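PDB 4EZI: Alpha/beta hydrolase from Legionella pneumophila subsp. pneumophila str. Philadelphia 1, which is of unknown physiological role but has an alpha/beta-hydrolase fold and probably hydrolyses ester bonds, perhaps those of triacylglycerols. Local coordinates for residues L14-R19 against D40-K45; Y48-P53 against S141-F146; G62-P67 against G110-M115; V74-Y79 against Y157-K162; P116-L121 against E135-S140. All coordinates share one frame; numbering follows the deposited sequence.

Interaction 1. Residues L14-R19 against D40-K45; sequences LGEFSR and DLQLYK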
# COMPACT_ATOMS: atom_id res chain seq x y z
N LEU A 14 -17.03 4.98 14.40
CA LEU A 14 -17.08 6.17 13.56
C LEU A 14 -18.39 6.33 12.82
O LEU A 14 -18.49 7.15 11.91
CB LEU A 14 -15.95 6.17 12.52
CG LEU A 14 -14.53 6.23 13.03
CD1 LEU A 14 -13.57 6.23 11.83
CD2 LEU A 14 -14.27 7.43 13.89
N GLY A 15 -19.40 5.58 13.18
CA GLY A 15 -20.67 5.68 12.52
C GLY A 15 -20.72 4.77 11.31
O GLY A 15 -19.86 3.90 11.10
N GLU A 16 -21.76 4.97 10.51
CA GLU A 16 -22.00 4.14 9.35
C GLU A 16 -21.52 4.77 8.04
O GLU A 16 -21.22 5.98 7.97
CB GLU A 16 -23.46 3.76 9.26
CG GLU A 16 -23.86 2.94 10.49
CD GLU A 16 -25.23 2.31 10.36
OE1 GLU A 16 -25.97 2.62 9.38
OE2 GLU A 16 -25.59 1.52 11.27
N PHE A 17 -21.41 3.91 7.04
CA PHE A 17 -21.12 4.30 5.68
C PHE A 17 -22.16 3.62 4.80
O PHE A 17 -22.11 2.41 4.57
CB PHE A 17 -19.70 3.88 5.31
CG PHE A 17 -19.24 4.42 3.99
CD1 PHE A 17 -18.93 5.76 3.83
CD2 PHE A 17 -19.12 3.57 2.89
CE1 PHE A 17 -18.52 6.24 2.59
CE2 PHE A 17 -18.72 4.06 1.67
CZ PHE A 17 -18.42 5.39 1.53
N SER A 18 -23.13 4.40 4.36
CA SER A 18 -24.32 3.87 3.73
C SER A 18 -24.13 3.47 2.27
O SER A 18 -23.25 3.95 1.58
CB SER A 18 -25.45 4.89 3.81
OG SER A 18 -25.24 5.90 2.84
N ARG A 19 -25.03 2.62 1.82
CA ARG A 19 -25.17 2.24 0.41
C ARG A 19 -25.23 3.44 -0.49
O ARG A 19 -24.65 3.49 -1.56
CB ARG A 19 -26.49 1.46 0.21
CG ARG A 19 -26.51 0.09 0.88
CD ARG A 19 -27.89 -0.47 0.97
NE ARG A 19 -28.27 -1.02 -0.32
CZ ARG A 19 -28.82 -2.22 -0.48
NH1 ARG A 19 -29.07 -2.97 0.58
NH2 ARG A 19 -29.12 -2.65 -1.70
N ASP A 40 -24.80 -1.58 3.76
CA ASP A 40 -24.28 -0.48 4.56
C ASP A 40 -23.13 -1.03 5.42
O ASP A 40 -23.13 -2.22 5.76
CB ASP A 40 -25.39 0.10 5.46
CG ASP A 40 -26.63 0.43 4.70
OD1 ASP A 40 -26.55 1.22 3.77
OD2 ASP A 40 -27.72 -0.10 5.04
N LEU A 41 -22.17 -0.18 5.79
CA LEU A 41 -21.04 -0.62 6.65
C LEU A 41 -21.07 0.09 7.99
O LEU A 41 -21.47 1.26 8.06
CB LEU A 41 -19.68 -0.33 6.00
CG LEU A 41 -19.53 -0.63 4.51
CD1 LEU A 41 -18.14 -0.23 4.03
CD2 LEU A 41 -19.81 -2.12 4.25
N GLN A 42 -20.61 -0.58 9.04
CA GLN A 42 -20.23 0.05 10.30
C GLN A 42 -18.71 0.23 10.31
O GLN A 42 -17.96 -0.71 9.99
CB GLN A 42 -20.67 -0.81 11.49
CG GLN A 42 -20.14 -0.34 12.87
CD GLN A 42 -20.70 0.98 13.37
OE1 GLN A 42 -21.91 1.14 13.45
NE2 GLN A 42 -19.81 1.92 13.76
N LEU A 43 -18.27 1.42 10.70
CA LEU A 43 -16.86 1.78 10.70
C LEU A 43 -16.30 1.89 12.11
O LEU A 43 -16.96 2.45 12.99
CB LEU A 43 -16.67 3.14 10.01
CG LEU A 43 -17.22 3.35 8.62
CD1 LEU A 43 -16.82 4.74 8.08
CD2 LEU A 43 -16.70 2.32 7.72
N TYR A 44 -15.05 1.45 12.25
CA TYR A 44 -14.28 1.58 13.47
C TYR A 44 -12.88 2.05 13.13
O TYR A 44 -12.26 1.54 12.18
CB TYR A 44 -14.16 0.25 14.20
CG TYR A 44 -15.46 -0.24 14.78
CD1 TYR A 44 -15.91 0.23 16.00
CD2 TYR A 44 -16.23 -1.17 14.11
CE1 TYR A 44 -17.10 -0.22 16.56
CE2 TYR A 44 -17.46 -1.61 14.66
CZ TYR A 44 -17.88 -1.10 15.87
OH TYR A 44 -19.07 -1.54 16.41
N LYS A 45 -12.36 2.99 13.92
CA LYS A 45 -10.92 3.27 13.92
C LYS A 45 -10.30 2.51 15.08
O LYS A 45 -10.81 2.58 16.22
CB LYS A 45 -10.66 4.79 14.08
CG LYS A 45 -9.20 5.14 14.34
CD LYS A 45 -8.93 6.65 14.15
CE LYS A 45 -9.44 7.48 15.26
NZ LYS A 45 -8.60 7.17 16.40
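F17 and L41 form an antiparallel hydrogen-bonded pair, with F17 N 2.8 Å from L41 O and L41 N 2.9 Å from F17 O. This is the tight half of the contact between strand 8-17, outermost in the sheet, and strand 41-51. Both side chains leave on the buried face and lie side by side, pointing the same way, with F17 CD2 4.1 Å from L41 CD1. F17 CB also rests on the two methyls of L43, and L102 of helix 99-108 packs against all three residues. The face that carries E16 and Q42 is looser and more exposed: the two chains cross at about a right angle, and E16 CG stays 4.0 Å from Q42 OE1. Q42 bends at chi2 (68°) and its NE2 donates to L43 O at 3.0 Å, while L14 N reaches the same oxygen at 2.9 Å from the other face of the carbonyl plane. Past F17, the last residue of strand 8-17, R19 N donates to D40 OD1 at 2.8 Å in a nearly straight bond (169°), directly after S18, the N-cap of helix 19-27. A carboxylate bonded to a backbone amide at a helix N-terminus would probably have its negative charge favoured there.

Interaction 2. Residues Y48-P53 against S141-F146; sequences YKTQSP and SIDMLF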
# COMPACT_ATOMS: atom_id res chain seq x y z
N TYR A 48 -3.48 -0.41 17.56
CA TYR A 48 -2.94 -1.75 17.76
C TYR A 48 -1.44 -1.70 17.96
O TYR A 48 -0.74 -0.78 17.52
CB TYR A 48 -3.33 -2.66 16.59
CG TYR A 48 -2.67 -2.28 15.28
CD1 TYR A 48 -3.19 -1.27 14.47
CD2 TYR A 48 -1.49 -2.91 14.86
CE1 TYR A 48 -2.59 -0.93 13.28
CE2 TYR A 48 -0.88 -2.56 13.67
CZ TYR A 48 -1.44 -1.60 12.86
OH TYR A 48 -0.85 -1.23 11.67
N LYS A 49 -0.94 -2.76 18.59
CA LYS A 49 0.50 -2.92 18.87
C LYS A 49 1.24 -3.47 17.67
O LYS A 49 0.83 -4.45 17.06
CB LYS A 49 0.71 -3.91 20.02
CG LYS A 49 0.11 -3.49 21.31
CD LYS A 49 0.37 -4.55 22.39
CE LYS A 49 -0.13 -4.06 23.73
NZ LYS A 49 0.14 -5.10 24.77
N THR A 50 2.39 -2.85 17.39
CA THR A 50 3.26 -3.35 16.34
C THR A 50 4.69 -2.88 16.62
O THR A 50 4.94 -2.20 17.60
CB THR A 50 2.71 -2.92 14.96
OG1 THR A 50 3.32 -3.67 13.91
CG2 THR A 50 2.85 -1.42 14.71
N GLN A 51 5.64 -3.26 15.78
CA GLN A 51 7.05 -2.90 16.00
C GLN A 51 7.50 -1.73 15.13
O GLN A 51 7.17 -1.64 13.94
CB GLN A 51 7.95 -4.10 15.73
CG GLN A 51 7.76 -5.25 16.71
CD GLN A 51 8.14 -4.87 18.12
OE1 GLN A 51 7.28 -4.77 19.01
NE2 GLN A 51 9.42 -4.64 18.34
N SER A 52 8.31 -0.87 15.70
CA SER A 52 8.87 0.27 14.96
C SER A 52 10.07 -0.19 14.12
O SER A 52 10.55 -1.30 14.28
CB SER A 52 9.35 1.32 15.94
OG SER A 52 10.47 0.84 16.68
N PRO A 53 10.62 0.68 13.26
CA PRO A 53 11.83 0.33 12.52
C PRO A 53 13.01 -0.05 13.43
O PRO A 53 13.83 -0.85 13.00
CB PRO A 53 12.13 1.61 11.71
CG PRO A 53 10.78 2.22 11.48
CD PRO A 53 10.07 1.98 12.79
N SER A 141 1.14 -4.08 8.57
CA SER A 141 -0.06 -4.51 7.88
C SER A 141 -0.58 -5.84 8.46
O SER A 141 -1.79 -6.02 8.64
CB SER A 141 0.22 -4.61 6.39
OG SER A 141 0.53 -3.36 5.82
N ILE A 142 0.32 -6.77 8.76
CA ILE A 142 -0.09 -8.04 9.38
C ILE A 142 -0.70 -7.81 10.77
O ILE A 142 -1.74 -8.37 11.12
CB ILE A 142 1.08 -9.02 9.45
CG1 ILE A 142 1.45 -9.46 8.04
CG2 ILE A 142 0.72 -10.20 10.36
CD1 ILE A 142 2.73 -10.29 7.94
N ASP A 143 -0.04 -6.97 11.55
CA ASP A 143 -0.54 -6.71 12.91
C ASP A 143 -1.90 -6.01 12.89
O ASP A 143 -2.75 -6.28 13.74
CB ASP A 143 0.49 -5.94 13.72
CG ASP A 143 1.73 -6.79 14.05
OD1 ASP A 143 1.62 -8.03 14.03
OD2 ASP A 143 2.79 -6.18 14.36
N MSE A 144 -2.11 -5.13 11.91
CA MSE A 144 -3.44 -4.52 11.71
C MSE A 144 -4.50 -5.60 11.44
O MSE A 144 -5.58 -5.58 12.00
CB MSE A 144 -3.37 -3.53 10.54
CG MSE A 144 -4.72 -2.97 10.14
SE MSE A 144 -5.37 -1.64 11.36
CE MSE A 144 -7.19 -1.66 10.72
N LEU A 145 -4.17 -6.55 10.58
CA LEU A 145 -5.09 -7.63 10.24
C LEU A 145 -5.45 -8.42 11.49
O LEU A 145 -6.64 -8.70 11.74
CB LEU A 145 -4.48 -8.52 9.15
CG LEU A 145 -5.27 -9.78 8.82
CD1 LEU A 145 -6.66 -9.47 8.28
CD2 LEU A 145 -4.44 -10.65 7.85
N PHE A 146 -4.46 -8.80 12.28
CA PHE A 146 -4.73 -9.56 13.49
C PHE A 146 -5.59 -8.77 14.46
O PHE A 146 -6.52 -9.31 15.08
CB PHE A 146 -3.44 -10.00 14.18
CG PHE A 146 -2.62 -10.99 13.39
CD1 PHE A 146 -3.21 -11.84 12.48
CD2 PHE A 146 -1.26 -11.08 13.58
CE1 PHE A 146 -2.44 -12.75 11.76
CE2 PHE A 146 -0.50 -11.98 12.88
CZ PHE A 146 -1.08 -12.82 11.98
O HOH W 1 5.38 -6.17 14.70
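T50 and D143 supply the polar part of this contact, in which the end of strand 41-51 runs nearly antiparallel to helix 134-154 (157° between the short axes). T50 OG1 lies anti to the backbone N (chi1 -165°), facing the helix, and donates to D143 OD2 at 2.6 Å. The oxygen receives it on its anti lone pair, the one turned away from OD1. A water donates to the same D143 OD2, also at 2.6 Å, and accepts a weak bond from Q51 N, so OD2 is held by two donors and linked to the strand backbone. The other carboxylate oxygen has a long, weak ion pair with K7.

The nonpolar part centres on the Y48 ring. M144 CA stands over the middle of one ring face, 3.8 Å from the centroid and 13° off the normal, which is CH-pi geometry, and M144 CB lies 3.6 Å from Y48 CZ. M144, present as selenomethionine, bends at chi2 and brings its SE to 3.5 Å from Y48 CE1. SE lies oblique to the ring, a Met-aromatic contact. Beyond the ring, Y48 OH makes a weak hydrogen bond to S140 O on the preceding helical turn.

Helix 134-154 links strand 112-116 to strand 162-168, and M144 also touches V64 and V114. The contact thus shows a beta-alpha-beta crossover helix laid on the central sheet, as in alpha/beta hydrolases.

Interaction 3. Residues G62-P67 against G110-M115; sequences GLVAMP and GYMTVM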
# COMPACT_ATOMS: atom_id res chain seq x y z
N GLY A 62 -5.66 2.30 12.11
CA GLY A 62 -6.25 1.97 10.84
C GLY A 62 -7.75 1.88 10.94
O GLY A 62 -8.32 2.14 12.03
N LEU A 63 -8.39 1.57 9.82
CA LEU A 63 -9.83 1.50 9.69
C LEU A 63 -10.28 0.06 9.50
O LEU A 63 -9.68 -0.70 8.74
CB LEU A 63 -10.27 2.29 8.47
CG LEU A 63 -11.77 2.57 8.33
CD1 LEU A 63 -12.27 3.55 9.41
CD2 LEU A 63 -12.08 3.10 6.95
N VAL A 64 -11.39 -0.29 10.16
CA VAL A 64 -12.10 -1.54 9.89
C VAL A 64 -13.55 -1.21 9.53
O VAL A 64 -14.22 -0.45 10.23
CB VAL A 64 -12.09 -2.50 11.10
CG1 VAL A 64 -12.82 -3.79 10.76
CG2 VAL A 64 -10.67 -2.76 11.55
N ALA A 65 -14.04 -1.76 8.44
CA ALA A 65 -15.40 -1.54 7.96
C ALA A 65 -16.11 -2.87 7.79
O ALA A 65 -15.61 -3.75 7.10
CB ALA A 65 -15.38 -0.79 6.64
N MSE A 66 -17.25 -3.02 8.47
CA MSE A 66 -17.98 -4.28 8.57
C MSE A 66 -19.35 -4.14 7.90
O MSE A 66 -20.20 -3.40 8.39
CB MSE A 66 -18.19 -4.68 10.04
CG MSE A 66 -16.91 -5.04 10.75
SE MSE A 66 -17.17 -5.25 12.67
CE MSE A 66 -15.37 -5.74 13.21
N PRO A 67 -19.59 -4.90 6.81
CA PRO A 67 -20.95 -4.97 6.26
C PRO A 67 -21.97 -5.36 7.32
O PRO A 67 -21.77 -6.31 8.08
CB PRO A 67 -20.83 -6.04 5.18
CG PRO A 67 -19.40 -5.99 4.73
CD PRO A 67 -18.63 -5.65 5.98
N GLY A 110 -18.93 -6.89 -0.32
CA GLY A 110 -19.37 -7.50 0.93
C GLY A 110 -18.28 -8.04 1.85
O GLY A 110 -18.56 -8.86 2.70
N TYR A 111 -17.05 -7.54 1.70
CA TYR A 111 -15.95 -7.97 2.53
C TYR A 111 -15.78 -7.05 3.72
O TYR A 111 -16.01 -5.84 3.64
CB TYR A 111 -14.64 -8.00 1.72
CG TYR A 111 -14.66 -8.84 0.45
CD1 TYR A 111 -15.41 -10.00 0.34
CD2 TYR A 111 -13.91 -8.46 -0.64
CE1 TYR A 111 -15.40 -10.76 -0.82
CE2 TYR A 111 -13.88 -9.20 -1.80
CZ TYR A 111 -14.64 -10.35 -1.90
OH TYR A 111 -14.60 -11.08 -3.07
N MSE A 112 -15.35 -7.63 4.84
CA MSE A 112 -14.83 -6.84 5.94
C MSE A 112 -13.53 -6.22 5.49
O MSE A 112 -12.59 -6.94 5.14
CB MSE A 112 -14.65 -7.70 7.19
CG MSE A 112 -14.07 -6.88 8.35
SE MSE A 112 -14.03 -7.86 10.02
CE MSE A 112 -12.16 -8.00 10.27
N THR A 113 -13.49 -4.89 5.42
CA THR A 113 -12.42 -4.15 4.77
C THR A 113 -11.52 -3.57 5.85
O THR A 113 -11.96 -2.82 6.73
CB THR A 113 -13.03 -3.10 3.81
OG1 THR A 113 -13.87 -3.77 2.86
CG2 THR A 113 -11.97 -2.31 3.09
N VAL A 114 -10.24 -3.95 5.81
CA VAL A 114 -9.25 -3.67 6.84
C VAL A 114 -8.16 -2.85 6.18
O VAL A 114 -7.58 -3.28 5.21
CB VAL A 114 -8.69 -4.98 7.41
CG1 VAL A 114 -7.59 -4.74 8.39
CG2 VAL A 114 -9.84 -5.80 8.05
N MSE A 115 -7.88 -1.65 6.71
CA MSE A 115 -7.02 -0.68 6.04
C MSE A 115 -6.05 -0.07 7.04
O MSE A 115 -6.42 0.83 7.80
CB MSE A 115 -7.87 0.41 5.39
CG MSE A 115 -8.94 -0.13 4.47
SE MSE A 115 -9.94 1.27 3.58
CE MSE A 115 -8.59 1.84 2.37
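Strands 62-67 and 112-115 run antiparallel, their short axes 4.8 Å apart and 176° from each other, where the antiparallel start of the alpha/beta-hydrolase sheet meets its parallel part. L63 with M115 and A65 with T113 are hydrogen-bonded pairs, and V64 with V114 is the non-hydrogen-bonded pair between them. The four N-H...O bonds have nearly equal lengths: L63 N to M115 O and A65 N to T113 O are both 2.9 Å, as are the two return bonds. The A65-T113 pair is the flatter one, each donor lying in the plane of the carbonyl it meets. Weaker support comes from V64 CA, which points its hydrogen at T113 O from 3.4 Å.

The side chains divide between two helical layers. L63, A65, T113 and M115 leave on the face packed by helix 99-108, where L102 touches L63 and A65, and Y105 touches T113. V64 and V114 leave on the other face, against A148 of helix 134-154.

On that second side M66 and M112, both selenomethionine, lie next to one another and point the same way, with M66 CE 4.1 Å from M112 SE. M112 CG is anti to the backbone N (chi1 179°), and V64 CG1 approaches this carbon to 4.1 Å, the two chains crossing at a slant. At the far end of the pair the P67 ring replaces an amide donor: its CD rests 3.5 Å from Y111 O, the same carbonyl oxygen that accepts from T113 OG1 at 3.1 Å.

Interaction 4. Residues V74-Y79 against Y157-K162; sequences VGIISY and YPISDK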
# COMPACT_ATOMS: atom_id res chain seq x y z
N VAL A 74 -18.66 -13.72 5.70
CA VAL A 74 -17.89 -12.53 5.35
C VAL A 74 -16.41 -12.82 5.29
O VAL A 74 -15.78 -13.18 6.28
CB VAL A 74 -18.19 -11.39 6.35
CG1 VAL A 74 -17.39 -10.15 6.00
CG2 VAL A 74 -19.67 -11.07 6.38
N GLY A 75 -15.83 -12.62 4.12
CA GLY A 75 -14.38 -12.67 3.93
C GLY A 75 -13.74 -11.36 4.33
O GLY A 75 -14.42 -10.33 4.45
N ILE A 76 -12.42 -11.38 4.54
CA ILE A 76 -11.66 -10.17 4.87
C ILE A 76 -10.79 -9.76 3.71
O ILE A 76 -10.12 -10.59 3.13
CB ILE A 76 -10.75 -10.41 6.11
CG1 ILE A 76 -11.60 -10.73 7.33
CG2 ILE A 76 -9.85 -9.23 6.41
CD1 ILE A 76 -10.78 -11.11 8.57
N ILE A 77 -10.79 -8.46 3.41
CA ILE A 77 -9.84 -7.89 2.46
C ILE A 77 -8.98 -6.88 3.22
O ILE A 77 -9.51 -6.00 3.91
CB ILE A 77 -10.53 -7.31 1.22
CG1 ILE A 77 -9.53 -6.93 0.11
CG2 ILE A 77 -11.48 -6.17 1.55
CD1 ILE A 77 -8.96 -5.55 0.18
N SER A 78 -7.66 -7.07 3.14
CA SER A 78 -6.71 -6.12 3.72
C SER A 78 -6.21 -5.27 2.56
O SER A 78 -5.58 -5.80 1.65
CB SER A 78 -5.55 -6.87 4.41
OG SER A 78 -4.64 -6.00 5.04
N TYR A 79 -6.50 -3.98 2.61
CA TYR A 79 -6.16 -3.05 1.57
C TYR A 79 -5.10 -2.06 2.08
O TYR A 79 -5.35 -1.33 3.04
CB TYR A 79 -7.40 -2.26 1.06
CG TYR A 79 -7.02 -1.41 -0.12
CD1 TYR A 79 -6.53 -0.11 0.05
CD2 TYR A 79 -7.04 -1.94 -1.40
CE1 TYR A 79 -6.13 0.64 -1.03
CE2 TYR A 79 -6.60 -1.23 -2.49
CZ TYR A 79 -6.14 0.06 -2.31
OH TYR A 79 -5.72 0.79 -3.40
N TYR A 157 -18.76 -10.89 15.30
CA TYR A 157 -18.99 -10.72 13.87
C TYR A 157 -18.36 -11.91 13.21
O TYR A 157 -17.17 -12.01 13.19
CB TYR A 157 -18.31 -9.43 13.41
CG TYR A 157 -18.66 -9.01 12.00
CD1 TYR A 157 -19.88 -8.42 11.72
CD2 TYR A 157 -17.78 -9.24 10.95
CE1 TYR A 157 -20.20 -8.01 10.45
CE2 TYR A 157 -18.09 -8.84 9.68
CZ TYR A 157 -19.30 -8.23 9.43
OH TYR A 157 -19.59 -7.85 8.14
N PRO A 158 -19.16 -12.86 12.70
CA PRO A 158 -18.45 -14.02 12.20
C PRO A 158 -17.88 -13.74 10.83
O PRO A 158 -18.49 -13.10 10.02
CB PRO A 158 -19.54 -15.09 12.12
CG PRO A 158 -20.79 -14.30 11.93
CD PRO A 158 -20.59 -13.16 12.88
N ILE A 159 -16.72 -14.26 10.61
CA ILE A 159 -16.00 -14.12 9.38
C ILE A 159 -15.70 -15.52 8.88
O ILE A 159 -15.70 -16.48 9.65
CB ILE A 159 -14.71 -13.31 9.62
CG1 ILE A 159 -13.96 -13.86 10.84
CG2 ILE A 159 -15.00 -11.82 9.84
CD1 ILE A 159 -12.54 -13.45 10.92
N SER A 160 -15.47 -15.63 7.58
CA SER A 160 -15.05 -16.89 6.98
C SER A 160 -13.52 -16.94 7.03
O SER A 160 -12.88 -16.09 7.66
CB SER A 160 -15.51 -16.95 5.54
OG SER A 160 -14.76 -16.05 4.75
N ASP A 161 -12.95 -17.95 6.39
CA ASP A 161 -11.50 -18.05 6.26
C ASP A 161 -10.97 -17.43 4.96
O ASP A 161 -9.78 -17.52 4.66
CB ASP A 161 -11.02 -19.50 6.46
CG ASP A 161 -11.17 -19.97 7.93
OD1 ASP A 161 -10.86 -19.20 8.87
OD2 ASP A 161 -11.59 -21.13 8.14
N LYS A 162 -11.85 -16.81 4.17
CA LYS A 162 -11.41 -16.13 2.94
C LYS A 162 -10.66 -14.85 3.33
O LYS A 162 -11.14 -14.04 4.12
CB LYS A 162 -12.58 -15.77 2.04
CG LYS A 162 -13.35 -16.97 1.45
CD LYS A 162 -12.61 -17.63 0.30
CE LYS A 162 -13.45 -18.75 -0.36
NZ LYS A 162 -12.72 -19.41 -1.48
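Y157 brings the flat group of this contact to V74, whose methyls meet the hydroxyl end of the ring obliquely: V74 CG2 is 3.7 Å from Y157 OH, and V74 CG1 is 4.0 Å from Y157 CE2. The two side chains cross at about a right angle. The phenol is also tied to P67 O by a hydrogen bond, which joins strand 57-67 to this corner of the alpha/beta-hydrolase sheet. Here the chain leaving helix 134-154 turns to become strand 162-168, the parallel neighbour of strand 74-80.

Two backbone bonds straddle the turn. S160 N donates to V74 O at 2.8 Å from well above the carbonyl plane (45° out of it), and I76 N donates to K162 O at 3.0 Å along an almost straight line (173°). G75, between them, passes close to the turn, its CA 3.5 Å from S160 OG.

A second, smaller nonpolar contact joins the CD1 methyls of I76 and I159 at 3.8 Å, beside K149 of helix 134-154. K162 leads its amine away to the carbonyl oxygens of F369 and Q372 near the C-terminus. The corner itself is an ST turn, with S160 OG accepting the N-H of K162 at 3.1 Å.

Interaction 5. Residues P116-L121 against E135-S140; sequences PDYLGL and ETLASS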
# COMPACT_ATOMS: atom_id res chain seq x y z
N PRO A 116 -4.79 -0.52 7.03
CA PRO A 116 -3.81 0.10 7.94
C PRO A 116 -3.48 1.54 7.51
O PRO A 116 -3.43 1.82 6.32
CB PRO A 116 -2.57 -0.78 7.80
CG PRO A 116 -2.70 -1.38 6.42
CD PRO A 116 -4.18 -1.61 6.24
N ASP A 117 -3.17 2.40 8.47
CA ASP A 117 -2.66 3.72 8.14
C ASP A 117 -1.19 3.74 7.77
O ASP A 117 -0.76 4.61 7.02
CB ASP A 117 -2.87 4.71 9.31
CG ASP A 117 -4.31 5.06 9.58
OD1 ASP A 117 -5.19 4.85 8.71
OD2 ASP A 117 -4.57 5.58 10.68
N TYR A 118 -0.44 2.80 8.34
CA TYR A 118 1.03 2.69 8.33
C TYR A 118 1.66 3.51 9.47
O TYR A 118 1.08 4.45 10.01
CB TYR A 118 1.71 3.12 7.03
CG TYR A 118 1.30 2.44 5.77
CD1 TYR A 118 0.90 1.13 5.72
CD2 TYR A 118 1.41 3.13 4.57
CE1 TYR A 118 0.56 0.53 4.51
CE2 TYR A 118 1.10 2.53 3.37
CZ TYR A 118 0.67 1.22 3.33
OH TYR A 118 0.38 0.61 2.11
N LEU A 119 2.87 3.12 9.83
CA LEU A 119 3.65 3.86 10.82
C LEU A 119 3.92 5.28 10.36
O LEU A 119 4.08 5.57 9.16
CB LEU A 119 4.97 3.15 11.09
CG LEU A 119 4.87 1.74 11.65
CD1 LEU A 119 6.28 1.23 11.97
CD2 LEU A 119 3.96 1.65 12.86
N GLY A 120 3.99 6.19 11.33
CA GLY A 120 4.26 7.59 11.07
C GLY A 120 3.07 8.38 10.55
O GLY A 120 3.21 9.57 10.27
N LEU A 121 1.92 7.73 10.42
CA LEU A 121 0.72 8.36 9.88
C LEU A 121 -0.43 8.07 10.84
O LEU A 121 -0.33 7.26 11.77
CB LEU A 121 0.40 7.86 8.48
CG LEU A 121 1.52 8.06 7.46
CD1 LEU A 121 1.19 7.29 6.17
CD2 LEU A 121 1.80 9.52 7.15
N GLU A 135 10.26 -4.12 5.83
CA GLU A 135 10.08 -4.82 7.09
C GLU A 135 8.84 -4.35 7.85
O GLU A 135 8.06 -5.16 8.34
CB GLU A 135 11.32 -4.62 7.95
CG GLU A 135 11.27 -5.21 9.35
CD GLU A 135 11.00 -6.70 9.41
OE1 GLU A 135 11.52 -7.44 8.53
OE2 GLU A 135 10.29 -7.14 10.36
N THR A 136 8.71 -3.03 8.00
CA THR A 136 7.63 -2.46 8.77
C THR A 136 6.35 -2.29 7.96
O THR A 136 5.27 -2.32 8.56
CB THR A 136 8.01 -1.16 9.50
OG1 THR A 136 8.53 -0.22 8.56
CG2 THR A 136 8.99 -1.41 10.64
N LEU A 137 6.40 -2.10 6.65
CA LEU A 137 5.16 -2.14 5.89
C LEU A 137 4.50 -3.52 6.06
O LEU A 137 3.30 -3.64 6.28
CB LEU A 137 5.38 -1.81 4.42
CG LEU A 137 5.64 -0.34 4.09
CD1 LEU A 137 6.05 -0.16 2.64
CD2 LEU A 137 4.44 0.56 4.45
N ALA A 138 5.32 -4.57 6.03
CA ALA A 138 4.79 -5.93 6.18
C ALA A 138 4.26 -6.15 7.60
O ALA A 138 3.11 -6.58 7.79
CB ALA A 138 5.89 -6.96 5.84
N SER A 139 5.06 -5.86 8.62
CA SER A 139 4.64 -6.17 9.97
C SER A 139 3.47 -5.29 10.41
O SER A 139 2.54 -5.78 11.06
CB SER A 139 5.82 -6.03 10.96
OG SER A 139 6.42 -4.76 10.91
N SER A 140 3.48 -4.00 10.06
CA SER A 140 2.39 -3.13 10.45
C SER A 140 1.07 -3.56 9.79
O SER A 140 0.02 -3.44 10.41
CB SER A 140 2.69 -1.65 10.16
OG SER A 140 2.76 -1.39 8.77
O HOH W 2 4.07 1.12 8.21
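Y118 and L137 have similar first torsions, chi1 -57° for Y118 and -75° for L137, which set each CG beside its own backbone N and anti to the carbonyl carbon. The loop ring and the helix side chain cross at a slant, and one leucine methyl does all the touching. L137 CD2 sits over the centre of the Y118 ring, 3.7 Å from the centroid and 5° off the normal, a clear CH-pi contact; all six ring carbons lie at similar distances from it. L119 makes the second apolar contact, crossing T136 at about a right angle with its CD1 3.8 Å from T136 CB.

No direct hydrogen bond joins the two segments. A water does so instead: it accepts from L119 N at 2.8 Å and donates to S140 OG at 2.9 Å. That hydroxyl in turn gives its proton to T136 O one turn back, at 2.7 Å. T136 O also accepts the helical bond from S140 N, so two donors of one residue hold it, and the hydroxyl donates to T136 O and accepts from the water at once.

The loop is shaped by a type II beta turn from Y118 to L121, with G120 at positive phi. At the far end of the ring, Y118 OH bonds to H81 O and to S174 OG, and the ring also meets H81 and H129. Y118 further touches E170, inside a GxSxG pattern consistent with the nucleophile elbow of an alpha/beta hydrolase. The contact therefore probably lies in the second shell of the active site.

Overall arrangement
Interactions 1, 3 and 4 step across the central sheet from its edge strand 8-17 inward, while interactions 2 and 5 share helix 134-154 on one face of it. Interaction 3 is almost wholly buried, and backbone bonds join it to both sheet neighbours: Q42 and Y44 of interaction 1, and G75 of interaction 4. Those two are only partly buried and add a carboxylate-to-amide bond (interaction 1) and an ST turn (interaction 4) to their strand bonds. Interactions 2 and 5, about 7 Å apart between centres, are buried but depend on side chains, CH-pi contacts and one bridging water each. M144 connects interaction 2 to interaction 3. Interaction 5, nearest the chain's centre, brings Y118 against the putative nucleophile elbow.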